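PDB 4HR1: putative uncharacterized protein from Pyrococcus abyssi virus 1, which is of unknown function but folds as a bundle of helices resembling the bromodomain architecture and is found here as two chains. Local coordinates for residues 20-25 with 99-104; 37-42 with 93-98; 48-53 with 82-87; 54-59 with 72-77. All blocks are in the same frame, centred on the assembly; numbering follows the deposited sequence.

How the contacts relate
All four contacts lie in one helical bundle; three join two helices, and contact 1 joins a helix to a loop. Contacts 2, 3 and 4 all pair helix 34-63 with helix 72-98, at successive levels along it, whereas contact 1 ties helix 5-30 to the loop that follows helix 72-98. Contact 1 is the buried one and wholly apolar; contact 3 is apolar too but only partly buried. Contacts 2 and 4 bring in polar groups: a carboxylate gripped by an arginine in contact 2, an indole-carboxylate hydrogen bond in contact 4. Contacts 1 and 2 are neighbours that touch, and contact 4 adjoins contact 3 but lies about 28 Å, centre to centre, from contact 2.

Contact 1 of 4, residues 20-25 with 99-104; sequences IAFLKG and VGLAQG
Val-99, which follows helix 72-98 in the chain, points towards helix 5-30 and touches it through one methyl: CG2 lies 4.1 Å from CD2 of Leu-23, the two side chains crossing at about a right angle. That methyl is staggered between the backbone N and the carbonyl carbon (CG1 has chi1 -55°), while the Val-99 carbonyl oxygen accepts a hydrogen bond from the hydroxyl of Tyr-26. Gly-100 then takes a positive phi of 99° and closes the helix in a Schellman motif, with two bonds back into the last turn. This C-terminal cap turns the chain out of the helix and starts the connection to helix 109-119 in the helical bundle. Leu-101, the next residue, is buried and aims back at helix 5-30. Its branched end meets the edge of the Phe-22 ring, with CD2 3.7 Å and CD1 3.9 Å from Phe-22 CE1, and CG lies in the plane of the ring. The phenyl group reaches this place with CG anti to the backbone N (chi1 -173°). Ile-111 of helix 109-119 packs on both Phe-22 and Leu-101, and Met-96 also touches Phe-22. The Phe-22 ring also makes edge-to-face aromatic contact with the neighbouring subunit.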
loop_
_atom_site.group_PDB
_atom_site.type_symbol
_atom_site.label_atom_id
_atom_site.label_comp_id
_atom_site.label_asym_id
_atom_site.label_seq_id
_atom_site.Cartn_x
_atom_site.Cartn_y
_atom_site.Cartn_z
ATOM N N ILE A 20 -3.852 8.972 -0.491
ATOM C CA ILE A 20 -4.579 9.090 -1.763
ATOM C C ILE A 20 -6.008 8.543 -1.579
ATOM O O ILE A 20 -6.957 9.192 -2.008
ATOM C CB ILE A 20 -3.775 8.452 -2.952
ATOM C CG1 ILE A 20 -2.636 9.410 -3.383
ATOM C CG2 ILE A 20 -4.680 8.092 -4.181
ATOM C CD1 ILE A 20 -1.497 8.756 -3.962
ATOM N N ALA A 21 -6.158 7.399 -0.890
ATOM C CA ALA A 21 -7.467 6.803 -0.563
ATOM C C ALA A 21 -8.307 7.826 0.206
ATOM O O ALA A 21 -9.470 8.047 -0.147
ATOM C CB ALA A 21 -7.286 5.538 0.284
ATOM N N PHE A 22 -7.677 8.507 1.204
ATOM C CA PHE A 22 -8.290 9.542 2.042
ATOM C C PHE A 22 -8.824 10.695 1.200
ATOM O O PHE A 22 -9.996 11.051 1.346
ATOM C CB PHE A 22 -7.278 10.043 3.086
ATOM C CG PHE A 22 -7.816 11.000 4.123
ATOM C CD1 PHE A 22 -7.865 12.366 3.874
ATOM C CD2 PHE A 22 -8.218 10.542 5.370
ATOM C CE1 PHE A 22 -8.338 13.253 4.843
ATOM C CE2 PHE A 22 -8.670 11.434 6.343
ATOM C CZ PHE A 22 -8.722 12.783 6.077
ATOM N N LEU A 23 -7.972 11.258 0.302
ATOM C CA LEU A 23 -8.317 12.367 -0.605
ATOM C C LEU A 23 -9.475 12.022 -1.532
ATOM O O LEU A 23 -10.370 12.850 -1.713
ATOM C CB LEU A 23 -7.108 12.752 -1.456
ATOM C CG LEU A 23 -6.291 13.907 -0.973
ATOM C CD1 LEU A 23 -4.833 13.649 -1.237
ATOM C CD2 LEU A 23 -6.741 15.202 -1.626
ATOM N N LYS A 24 -9.428 10.807 -2.140
ATOM C CA LYS A 24 -10.437 10.246 -3.047
ATOM C C LYS A 24 -11.806 10.252 -2.350
ATOM O O LYS A 24 -12.774 10.801 -2.897
ATOM C CB LYS A 24 -10.044 8.808 -3.433
ATOM C CG LYS A 24 -10.109 8.516 -4.930
ATOM C CD LYS A 24 -8.728 8.272 -5.530
ATOM C CE LYS A 24 -8.512 6.845 -5.986
ATOM N NZ LYS A 24 -8.099 5.955 -4.869
ATOM N N GLY A 25 -11.830 9.718 -1.122
ATOM C CA GLY A 25 -13.001 9.640 -0.257
ATOM C C GLY A 25 -13.569 10.982 0.140
ATOM O O GLY A 25 -14.792 11.164 0.108
ATOM N N VAL A 99 -7.946 21.703 -1.412
ATOM C CA VAL A 99 -9.297 21.206 -1.653
ATOM C C VAL A 99 -10.322 21.462 -0.544
ATOM O O VAL A 99 -11.498 21.105 -0.692
ATOM C CB VAL A 99 -9.322 19.788 -2.265
ATOM C CG1 VAL A 99 -8.481 19.750 -3.532
ATOM C CG2 VAL A 99 -8.846 18.727 -1.277
ATOM N N GLY A 100 -9.888 22.148 0.513
ATOM C CA GLY A 100 -10.745 22.515 1.636
ATOM C C GLY A 100 -10.636 21.607 2.841
ATOM O O GLY A 100 -11.313 21.830 3.846
ATOM N N LEU A 101 -9.794 20.567 2.736
ATOM C CA LEU A 101 -9.512 19.601 3.796
ATOM C C LEU A 101 -8.713 20.347 4.875
ATOM O O LEU A 101 -7.876 21.201 4.541
ATOM C CB LEU A 101 -8.675 18.449 3.197
ATOM C CG LEU A 101 -8.817 16.990 3.667
ATOM C CD1 LEU A 101 -10.091 16.720 4.448
ATOM C CD2 LEU A 101 -8.690 16.047 2.494
ATOM N N ALA A 102 -9.013 20.065 6.161
ATOM C CA ALA A 102 -8.392 20.691 7.337
ATOM C C ALA A 102 -8.607 22.228 7.376
ATOM O O ALA A 102 -7.652 23.007 7.502
ATOM C CB ALA A 102 -6.915 20.327 7.414
ATOM N N GLN A 103 -9.886 22.648 7.260
ATOM C CA GLN A 103 -10.305 24.052 7.238
ATOM C C GLN A 103 -10.074 24.710 8.592
ATOM O O GLN A 103 -9.242 25.617 8.698
ATOM C CB GLN A 103 -11.774 24.172 6.796
ATOM C CG GLN A 103 -12.088 25.467 6.067
ATOM C CD GLN A 103 -11.606 25.433 4.641
ATOM O OE1 GLN A 103 -12.155 24.720 3.792
ATOM N NE2 GLN A 103 -10.564 26.200 4.349
ATOM N N GLY A 104 -10.801 24.230 9.603
ATOM C CA GLY A 104 -10.688 24.676 10.987
ATOM C C GLY A 104 -9.849 23.674 11.750
ATOM O O GLY A 104 -10.338 23.015 12.676
#

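Contact 2 of 4, residues 37-42 with 93-98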
loop_
_atom_site.group_PDB
_atom_site.type_symbol
_atom_site.label_atom_id
_atom_site.label_comp_id
_atom_site.label_asym_id
_atom_site.label_seq_id
_atom_site.Cartn_x
_atom_site.Cartn_y
_atom_site.Cartn_z
ATOM N N LEU A 37 -9.807 16.025 -9.152
ATOM C CA LEU A 37 -9.751 14.562 -9.270
ATOM C C LEU A 37 -8.635 14.103 -10.229
ATOM O O LEU A 37 -8.096 12.998 -10.069
ATOM C CB LEU A 37 -11.107 14.006 -9.718
ATOM C CG LEU A 37 -12.266 14.203 -8.741
ATOM C CD1 LEU A 37 -13.505 14.698 -9.465
ATOM C CD2 LEU A 37 -12.545 12.929 -7.949
ATOM N N GLU A 38 -8.298 14.963 -11.219
ATOM C CA GLU A 38 -7.233 14.740 -12.194
ATOM C C GLU A 38 -5.895 14.815 -11.460
ATOM O O GLU A 38 -5.127 13.858 -11.538
ATOM C CB GLU A 38 -7.300 15.793 -13.319
ATOM C CG GLU A 38 -6.619 15.393 -14.621
ATOM C CD GLU A 38 -7.561 15.235 -15.800
ATOM O OE1 GLU A 38 -8.168 16.247 -16.224
ATOM O OE2 GLU A 38 -7.693 14.096 -16.303
ATOM N N GLN A 39 -5.653 15.926 -10.700
ATOM C CA GLN A 39 -4.445 16.187 -9.894
ATOM C C GLN A 39 -4.127 15.029 -8.939
ATOM O O GLN A 39 -2.961 14.636 -8.820
ATOM C CB GLN A 39 -4.586 17.492 -9.088
ATOM C CG GLN A 39 -4.622 18.785 -9.918
ATOM C CD GLN A 39 -5.000 20.020 -9.106
ATOM O OE1 GLN A 39 -4.323 21.053 -9.148
ATOM N NE2 GLN A 39 -6.100 19.962 -8.362
ATOM N N VAL A 40 -5.174 14.472 -8.281
ATOM C CA VAL A 40 -5.067 13.349 -7.337
ATOM C C VAL A 40 -4.640 12.093 -8.091
ATOM O O VAL A 40 -3.733 11.385 -7.640
ATOM C CB VAL A 40 -6.369 13.161 -6.491
ATOM C CG1 VAL A 40 -6.353 11.860 -5.678
ATOM C CG2 VAL A 40 -6.580 14.352 -5.561
ATOM N N GLU A 41 -5.272 11.854 -9.268
ATOM C CA GLU A 41 -4.983 10.732 -10.168
ATOM C C GLU A 41 -3.517 10.793 -10.616
ATOM O O GLU A 41 -2.811 9.785 -10.535
ATOM C CB GLU A 41 -5.939 10.742 -11.374
ATOM C CG GLU A 41 -7.042 9.704 -11.298
ATOM C CD GLU A 41 -6.581 8.260 -11.360
ATOM O OE1 GLU A 41 -7.192 7.424 -10.655
ATOM O OE2 GLU A 41 -5.594 7.966 -12.078
ATOM N N LYS A 42 -3.050 12.002 -10.989
ATOM C CA LYS A 42 -1.665 12.287 -11.380
ATOM C C LYS A 42 -0.705 11.916 -10.244
ATOM O O LYS A 42 0.285 11.230 -10.489
ATOM C CB LYS A 42 -1.507 13.762 -11.797
ATOM C CG LYS A 42 -2.115 14.096 -13.171
ATOM C CD LYS A 42 -1.225 15.057 -13.982
ATOM C CE LYS A 42 -1.851 15.528 -15.282
ATOM N NZ LYS A 42 -2.917 16.539 -15.048
ATOM N N ILE A 93 -0.154 16.871 0.883
ATOM C CA ILE A 93 -0.551 17.781 1.962
ATOM C C ILE A 93 -1.022 19.102 1.358
ATOM O O ILE A 93 -2.092 19.611 1.713
ATOM C CB ILE A 93 0.581 17.932 3.020
ATOM C CG1 ILE A 93 0.921 16.571 3.668
ATOM C CG2 ILE A 93 0.213 18.973 4.088
ATOM C CD1 ILE A 93 2.318 16.411 4.161
ATOM N N VAL A 94 -0.264 19.597 0.373
ATOM C CA VAL A 94 -0.595 20.806 -0.378
ATOM C C VAL A 94 -1.962 20.646 -1.072
ATOM O O VAL A 94 -2.767 21.573 -1.033
ATOM C CB VAL A 94 0.565 21.158 -1.356
ATOM C CG1 VAL A 94 0.142 22.187 -2.402
ATOM C CG2 VAL A 94 1.787 21.654 -0.580
ATOM N N GLU A 95 -2.226 19.465 -1.673
ATOM C CA GLU A 95 -3.492 19.153 -2.340
ATOM C C GLU A 95 -4.635 19.127 -1.349
ATOM O O GLU A 95 -5.670 19.748 -1.614
ATOM C CB GLU A 95 -3.416 17.835 -3.143
ATOM C CG GLU A 95 -4.682 17.483 -3.922
ATOM C CD GLU A 95 -5.094 18.411 -5.055
ATOM O OE1 GLU A 95 -4.310 19.325 -5.402
ATOM O OE2 GLU A 95 -6.198 18.206 -5.613
ATOM N N MET A 96 -4.446 18.416 -0.206
ATOM C CA MET A 96 -5.422 18.321 0.886
ATOM C C MET A 96 -5.861 19.749 1.255
ATOM O O MET A 96 -7.041 20.072 1.132
ATOM C CB MET A 96 -4.809 17.622 2.124
ATOM C CG MET A 96 -4.740 16.125 2.030
ATOM S SD MET A 96 -3.841 15.457 3.442
ATOM C CE MET A 96 -4.175 13.813 3.238
ATOM N N LEU A 97 -4.889 20.624 1.583
ATOM C CA LEU A 97 -5.117 22.026 1.954
ATOM C C LEU A 97 -5.829 22.864 0.904
ATOM O O LEU A 97 -6.664 23.692 1.256
ATOM C CB LEU A 97 -3.807 22.685 2.393
ATOM C CG LEU A 97 -3.281 22.168 3.720
ATOM C CD1 LEU A 97 -1.789 22.348 3.824
ATOM C CD2 LEU A 97 -4.040 22.775 4.902
ATOM N N ARG A 98 -5.517 22.628 -0.373
ATOM C CA ARG A 98 -6.092 23.311 -1.532
ATOM C C ARG A 98 -7.559 22.940 -1.762
ATOM O O ARG A 98 -8.321 23.760 -2.279
ATOM C CB ARG A 98 -5.288 22.952 -2.790
ATOM C CG ARG A 98 -5.156 24.095 -3.796
ATOM C CD ARG A 98 -5.052 23.643 -5.257
ATOM N NE ARG A 98 -4.257 22.423 -5.469
ATOM C CZ ARG A 98 -2.932 22.382 -5.591
ATOM N NH1 ARG A 98 -2.211 23.494 -5.488
ATOM N NH2 ARG A 98 -2.314 21.226 -5.797
#
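This is an antiparallel helix pair of the bundle, helix 34-63 against helix 72-98, the axes of the two short segments approaching to 11.3 Å with their directions at 167°. Gln-39 and Val-40 meet Glu-95, and Gln-39 also reaches Arg-98. Glu-95 leaves its helix with CG anti to the backbone N (chi1 -177°) and then bends at chi2, which brings its carboxylate up beside Arg-98 and in front of Gln-39. Arg-98 holds it side-on with two nitrogens on the same oxygen: NE lies 3.1 Å from Glu-95 OE1, and NH2 lies 2.8 Å from that OE1 with the straighter bond of the two, at 151°. OE1 sits in the guanidinium plane; NH2 meets it nearly along the C-O axis, while NE comes from above the carboxylate plane. The extended Gln-39 side chain comes in at about a right angle to Glu-95, its amide plane nearly perpendicular to the carboxylate. Gln-39 NE2 is 3.3 Å from Glu-95 OE2, but its N-H is not directed well enough to make a hydrogen bond. Gln-39 OE1 instead lies over one face of the guanidinium group, 3.9 Å from Arg-98 NH2. Deeper in, Val-40 CG2 is packed 3.9 Å from Glu-95 OE2 and 4.0 Å from Glu-95 CG, so a buried acid abuts an apolar surface, and the ion pair with Arg-98 would probably stabilise its charged form. Leu-23 and Met-27 of helix 5-30 both pack on Val-40 and on Glu-95, adding a third helix to the inner side of this pair.

Contact 3 of 4, residues 48-53 with 82-87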
loop_
_atom_site.group_PDB
_atom_site.type_symbol
_atom_site.label_atom_id
_atom_site.label_comp_id
_atom_site.label_asym_id
_atom_site.label_seq_id
_atom_site.Cartn_x
_atom_site.Cartn_y
_atom_site.Cartn_z
ATOM N N ASP A 48 2.829 5.029 -7.889
ATOM C CA ASP A 48 3.000 3.703 -8.504
ATOM C C ASP A 48 4.340 3.590 -9.249
ATOM O O ASP A 48 5.003 2.554 -9.142
ATOM C CB ASP A 48 1.819 3.330 -9.423
ATOM C CG ASP A 48 0.435 3.355 -8.778
ATOM O OD1 ASP A 48 -0.569 3.421 -9.530
ATOM O OD2 ASP A 48 0.355 3.326 -7.521
ATOM N N GLU A 49 4.767 4.684 -9.927
ATOM C CA GLU A 49 6.047 4.740 -10.639
ATOM C C GLU A 49 7.236 4.536 -9.695
ATOM O O GLU A 49 8.042 3.625 -9.898
ATOM C CB GLU A 49 6.186 6.062 -11.415
ATOM C CG GLU A 49 5.776 5.936 -12.875
ATOM C CD GLU A 49 4.883 7.031 -13.423
ATOM O OE1 GLU A 49 5.201 8.227 -13.224
ATOM O OE2 GLU A 49 3.886 6.689 -14.100
ATOM N N ILE A 50 7.322 5.362 -8.642
ATOM C CA ILE A 50 8.401 5.276 -7.669
ATOM C C ILE A 50 8.370 3.960 -6.908
ATOM O O ILE A 50 9.424 3.365 -6.689
ATOM C CB ILE A 50 8.521 6.561 -6.793
ATOM C CG1 ILE A 50 9.817 6.605 -5.967
ATOM C CG2 ILE A 50 7.298 6.813 -5.939
ATOM C CD1 ILE A 50 11.033 6.924 -6.823
ATOM N N ALA A 51 7.157 3.459 -6.591
ATOM C CA ALA A 51 6.970 2.183 -5.892
ATOM C C ALA A 51 7.659 1.021 -6.598
ATOM O O ALA A 51 8.361 0.257 -5.933
ATOM C CB ALA A 51 5.490 1.888 -5.691
ATOM N N THR A 52 7.507 0.910 -7.934
ATOM C CA THR A 52 8.124 -0.170 -8.721
ATOM C C THR A 52 9.640 -0.092 -8.764
ATOM O O THR A 52 10.310 -1.138 -8.715
ATOM C CB THR A 52 7.461 -0.364 -10.093
ATOM O OG1 THR A 52 7.256 0.906 -10.705
ATOM C CG2 THR A 52 6.130 -1.129 -9.998
ATOM N N ALA A 53 10.182 1.147 -8.780
ATOM C CA ALA A 53 11.617 1.406 -8.766
ATOM C C ALA A 53 12.336 0.799 -7.549
ATOM O O ALA A 53 13.562 0.640 -7.587
ATOM C CB ALA A 53 11.869 2.898 -8.820
ATOM N N LEU A 82 13.537 7.613 -1.857
ATOM C CA LEU A 82 13.059 8.172 -0.587
ATOM C C LEU A 82 12.767 9.659 -0.689
ATOM O O LEU A 82 11.786 10.143 -0.119
ATOM C CB LEU A 82 14.042 7.901 0.549
ATOM C CG LEU A 82 13.988 6.492 1.140
ATOM C CD1 LEU A 82 15.113 6.285 2.123
ATOM C CD2 LEU A 82 12.640 6.214 1.822
ATOM N N LEU A 83 13.591 10.357 -1.488
ATOM C CA LEU A 83 13.502 11.779 -1.756
ATOM C C LEU A 83 12.301 12.143 -2.605
ATOM O O LEU A 83 11.606 13.116 -2.299
ATOM C CB LEU A 83 14.779 12.217 -2.459
ATOM C CG LEU A 83 15.572 13.259 -1.727
ATOM C CD1 LEU A 83 17.079 13.048 -1.952
ATOM C CD2 LEU A 83 15.057 14.689 -2.053
ATOM N N VAL A 84 12.068 11.378 -3.686
ATOM C CA VAL A 84 10.942 11.586 -4.618
ATOM C C VAL A 84 9.621 11.354 -3.847
ATOM O O VAL A 84 8.670 12.121 -4.007
ATOM C CB VAL A 84 11.084 10.674 -5.877
ATOM C CG1 VAL A 84 9.815 10.665 -6.733
ATOM C CG2 VAL A 84 12.293 11.086 -6.713
ATOM N N LEU A 85 9.616 10.326 -2.976
ATOM C CA LEU A 85 8.488 9.941 -2.127
ATOM C C LEU A 85 8.117 11.077 -1.161
ATOM O O LEU A 85 6.927 11.352 -0.971
ATOM C CB LEU A 85 8.824 8.652 -1.350
ATOM C CG LEU A 85 8.788 7.332 -2.128
ATOM C CD1 LEU A 85 9.524 6.211 -1.349
ATOM C CD2 LEU A 85 7.356 6.917 -2.442
ATOM N N GLU A 86 9.152 11.776 -0.597
ATOM C CA GLU A 86 8.959 12.896 0.317
ATOM C C GLU A 86 8.407 14.095 -0.402
ATOM O O GLU A 86 7.544 14.762 0.150
ATOM C CB GLU A 86 10.199 13.165 1.172
ATOM C CG GLU A 86 9.912 13.921 2.458
ATOM C CD GLU A 86 9.076 13.253 3.540
ATOM O OE1 GLU A 86 8.575 13.986 4.421
ATOM O OE2 GLU A 86 8.995 12.003 3.567
ATOM N N ASP A 87 8.777 14.294 -1.681
ATOM C CA ASP A 87 8.190 15.369 -2.492
ATOM C C ASP A 87 6.725 15.059 -2.767
ATOM O O ASP A 87 5.900 15.977 -2.762
ATOM C CB ASP A 87 8.939 15.550 -3.826
ATOM C CG ASP A 87 10.403 15.960 -3.699
ATOM O OD1 ASP A 87 10.678 16.982 -3.040
ATOM O OD2 ASP A 87 11.260 15.308 -4.334
#
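Ile-50 carries its CG1 branch anti to the backbone N (chi1 -168°) and turns CD1 off that line (chi2 74°), which spreads its two branches over two partners on helix 72-98. CD1 goes to Val-84 and CG2 to Leu-85. Leu-85, with its CG beside the backbone N (chi1 -76°), swings its branched end inward from a CB that does not itself face helix 34-63. The tightest approach follows from these choices: Ile-50 CG2 lies 3.5 Å from Leu-85 CD2. The other branch, Ile-50 CG1, is 4.0 Å from Leu-85 CG, so the leucine fork touches both limbs of the isoleucine. On the other partner, Ile-50 CD1 stands 3.9 Å from Val-84 CB and equally far from its CG1 methyl. Both neighbours run at a slant to the isoleucine, which thus rests against two consecutive residues, one partly exposed and the other buried. The nearest CA atoms, those of Ile-50 and Leu-85, are 7.2 Å apart. This is plain apolar packing within a helical bundle. Ala-81 and Ile-88, one turn to each side along helix 72-98, also touch Ile-50. Leu-85 is backed by Leu-16 of helix 5-30, which makes the inner side a three-helix junction, while towards the outside Arg-46, a turn earlier on helix 34-63, packs against Val-84 and Asp-87.

Contact 4 of 4, residues 54-59 with 72-77; sequences VNWDVY and DDEYKE
Trp-56 of helix 34-63 meets Glu-74 and Glu-77 near the start of helix 72-98, where two helices of the bundle cross at -120° with the axes of the short segments approaching to 11.1 Å. The polar link is one hydrogen bond. Trp-56 NE1 gives its N-H to Glu-77 OE1 at 2.9 Å, bent to 136°; the oxygen lies at the edge of the indole, near its plane, but is approached from above the carboxylate plane. The same N-H also has a weak bond to the carbonyl oxygen of Ala-53. Apolar contacts join the six-membered ring to the aliphatic part of Glu-74: CH2 of Trp-56 is 3.5 Å from Glu-74 CB, and CZ3 is 3.7 Å from Glu-74 CG. The indole reaches them with CG staggered between the backbone N and the carbonyl carbon (chi1 63°). The charged end of Glu-74 turns elsewhere, its OE1 pairing with Arg-64 and accepting from the Ser-71 N-H. Leu-70 and Ile-78 also pack on Trp-56, and an acidic side chain of the neighbouring subunit touches it. Within the helix, Val-54 O and Asp-57 CB lie above one face of the indole, offset toward its rim, and Val-54 CG1 stands 4.3 Å from Glu-77 OE1.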
loop_
_atom_site.group_PDB
_atom_site.type_symbol
_atom_site.label_atom_id
_atom_site.label_comp_id
_atom_site.label_asym_id
_atom_site.label_seq_id
_atom_site.Cartn_x
_atom_site.Cartn_y
_atom_site.Cartn_z
ATOM N N VAL A 54 11.583 0.440 -6.484
ATOM C CA VAL A 54 12.144 -0.117 -5.244
ATOM C C VAL A 54 11.791 -1.576 -4.883
ATOM O O VAL A 54 12.368 -2.110 -3.926
ATOM C CB VAL A 54 11.984 0.855 -4.042
ATOM C CG1 VAL A 54 12.759 2.148 -4.271
ATOM C CG2 VAL A 54 10.514 1.144 -3.737
ATOM N N ASN A 55 10.879 -2.224 -5.656
ATOM C CA ASN A 55 10.436 -3.627 -5.494
ATOM C C ASN A 55 11.596 -4.576 -5.335
ATOM O O ASN A 55 11.483 -5.594 -4.639
ATOM C CB ASN A 55 9.637 -4.101 -6.723
ATOM C CG ASN A 55 8.278 -3.489 -6.922
ATOM O OD1 ASN A 55 7.680 -2.901 -6.006
ATOM N ND2 ASN A 55 7.744 -3.657 -8.136
ATOM N N TRP A 56 12.710 -4.274 -6.033
ATOM C CA TRP A 56 13.917 -5.082 -5.973
ATOM C C TRP A 56 14.376 -5.230 -4.533
ATOM O O TRP A 56 14.696 -6.346 -4.132
ATOM C CB TRP A 56 15.013 -4.490 -6.874
ATOM C CG TRP A 56 15.480 -3.124 -6.476
ATOM C CD1 TRP A 56 14.978 -1.925 -6.900
ATOM C CD2 TRP A 56 16.540 -2.816 -5.561
ATOM N NE1 TRP A 56 15.649 -0.888 -6.295
ATOM C CE2 TRP A 56 16.595 -1.409 -5.441
ATOM C CE3 TRP A 56 17.428 -3.598 -4.801
ATOM C CZ2 TRP A 56 17.526 -0.766 -4.618
ATOM C CZ3 TRP A 56 18.327 -2.958 -3.956
ATOM C CH2 TRP A 56 18.375 -1.563 -3.878
ATOM N N ASP A 57 14.306 -4.120 -3.722
ATOM C CA ASP A 57 14.751 -4.128 -2.332
ATOM C C ASP A 57 13.865 -4.904 -1.372
ATOM O O ASP A 57 14.372 -5.487 -0.398
ATOM C CB ASP A 57 15.120 -2.735 -1.821
ATOM C CG ASP A 57 15.986 -2.794 -0.579
ATOM O OD1 ASP A 57 15.629 -2.133 0.422
ATOM O OD2 ASP A 57 16.946 -3.613 -0.556
ATOM N N VAL A 58 12.559 -4.979 -1.681
ATOM C CA VAL A 58 11.612 -5.775 -0.914
ATOM C C VAL A 58 12.068 -7.247 -0.975
ATOM O O VAL A 58 12.232 -7.846 0.082
ATOM C CB VAL A 58 10.161 -5.546 -1.380
ATOM C CG1 VAL A 58 9.164 -6.270 -0.475
ATOM C CG2 VAL A 58 9.846 -4.054 -1.456
ATOM N N TYR A 59 12.401 -7.784 -2.191
ATOM C CA TYR A 59 12.956 -9.141 -2.296
ATOM C C TYR A 59 14.418 -9.198 -1.874
ATOM O O TYR A 59 14.774 -10.084 -1.081
ATOM C CB TYR A 59 12.808 -9.812 -3.698
ATOM C CG TYR A 59 13.462 -11.191 -3.726
ATOM C CD1 TYR A 59 13.028 -12.206 -2.875
ATOM C CD2 TYR A 59 14.598 -11.432 -4.497
ATOM C CE1 TYR A 59 13.685 -13.436 -2.815
ATOM C CE2 TYR A 59 15.242 -12.675 -4.477
ATOM C CZ TYR A 59 14.783 -13.673 -3.627
ATOM O OH TYR A 59 15.425 -14.889 -3.556
ATOM N N ASP A 72 26.794 0.489 -2.511
ATOM C CA ASP A 72 26.869 1.943 -2.589
ATOM C C ASP A 72 25.810 2.456 -3.572
ATOM O O ASP A 72 24.995 3.309 -3.213
ATOM C CB ASP A 72 28.285 2.345 -3.053
ATOM C CG ASP A 72 28.682 3.758 -2.702
ATOM O OD1 ASP A 72 29.036 3.997 -1.527
ATOM O OD2 ASP A 72 28.649 4.625 -3.604
ATOM N N ASP A 73 25.787 1.865 -4.780
ATOM C CA ASP A 73 24.870 2.186 -5.873
ATOM C C ASP A 73 23.402 1.921 -5.489
ATOM O O ASP A 73 22.548 2.775 -5.759
ATOM C CB ASP A 73 25.273 1.413 -7.140
ATOM C CG ASP A 73 26.752 1.539 -7.475
ATOM O OD1 ASP A 73 27.536 0.656 -7.049
ATOM O OD2 ASP A 73 27.134 2.550 -8.114
ATOM N N GLU A 74 23.122 0.759 -4.833
ATOM C CA GLU A 74 21.791 0.351 -4.374
ATOM C C GLU A 74 21.264 1.373 -3.357
ATOM O O GLU A 74 20.226 1.999 -3.608
ATOM C CB GLU A 74 21.852 -1.048 -3.752
ATOM C CG GLU A 74 21.862 -2.195 -4.749
ATOM C CD GLU A 74 22.238 -3.541 -4.158
ATOM O OE1 GLU A 74 22.517 -3.610 -2.938
ATOM O OE2 GLU A 74 22.279 -4.531 -4.924
ATOM N N TYR A 75 22.044 1.601 -2.259
ATOM C CA TYR A 75 21.808 2.597 -1.211
ATOM C C TYR A 75 21.409 3.968 -1.786
ATOM O O TYR A 75 20.410 4.538 -1.342
ATOM C CB TYR A 75 23.066 2.759 -0.339
ATOM C CG TYR A 75 22.847 3.632 0.883
ATOM C CD1 TYR A 75 22.524 3.069 2.115
ATOM C CD2 TYR A 75 22.938 5.022 0.801
ATOM C CE1 TYR A 75 22.295 3.866 3.237
ATOM C CE2 TYR A 75 22.713 5.828 1.918
ATOM C CZ TYR A 75 22.384 5.244 3.133
ATOM O OH TYR A 75 22.160 6.019 4.246
ATOM N N LYS A 76 22.188 4.491 -2.760
ATOM C CA LYS A 76 21.959 5.798 -3.400
ATOM C C LYS A 76 20.634 5.880 -4.162
ATOM O O LYS A 76 19.959 6.919 -4.116
ATOM C CB LYS A 76 23.141 6.184 -4.311
ATOM C CG LYS A 76 24.428 6.562 -3.553
ATOM C CD LYS A 76 25.683 6.398 -4.415
ATOM C CE LYS A 76 26.026 7.614 -5.242
ATOM N NZ LYS A 76 27.083 7.303 -6.238
ATOM N N GLU A 77 20.280 4.790 -4.883
ATOM C CA GLU A 77 19.041 4.668 -5.648
ATOM C C GLU A 77 17.852 4.608 -4.658
ATOM O O GLU A 77 16.831 5.234 -4.929
ATOM C CB GLU A 77 19.098 3.426 -6.569
ATOM C CG GLU A 77 17.977 3.318 -7.598
ATOM C CD GLU A 77 16.630 2.790 -7.125
ATOM O OE1 GLU A 77 16.595 1.881 -6.263
ATOM O OE2 GLU A 77 15.601 3.282 -7.641
#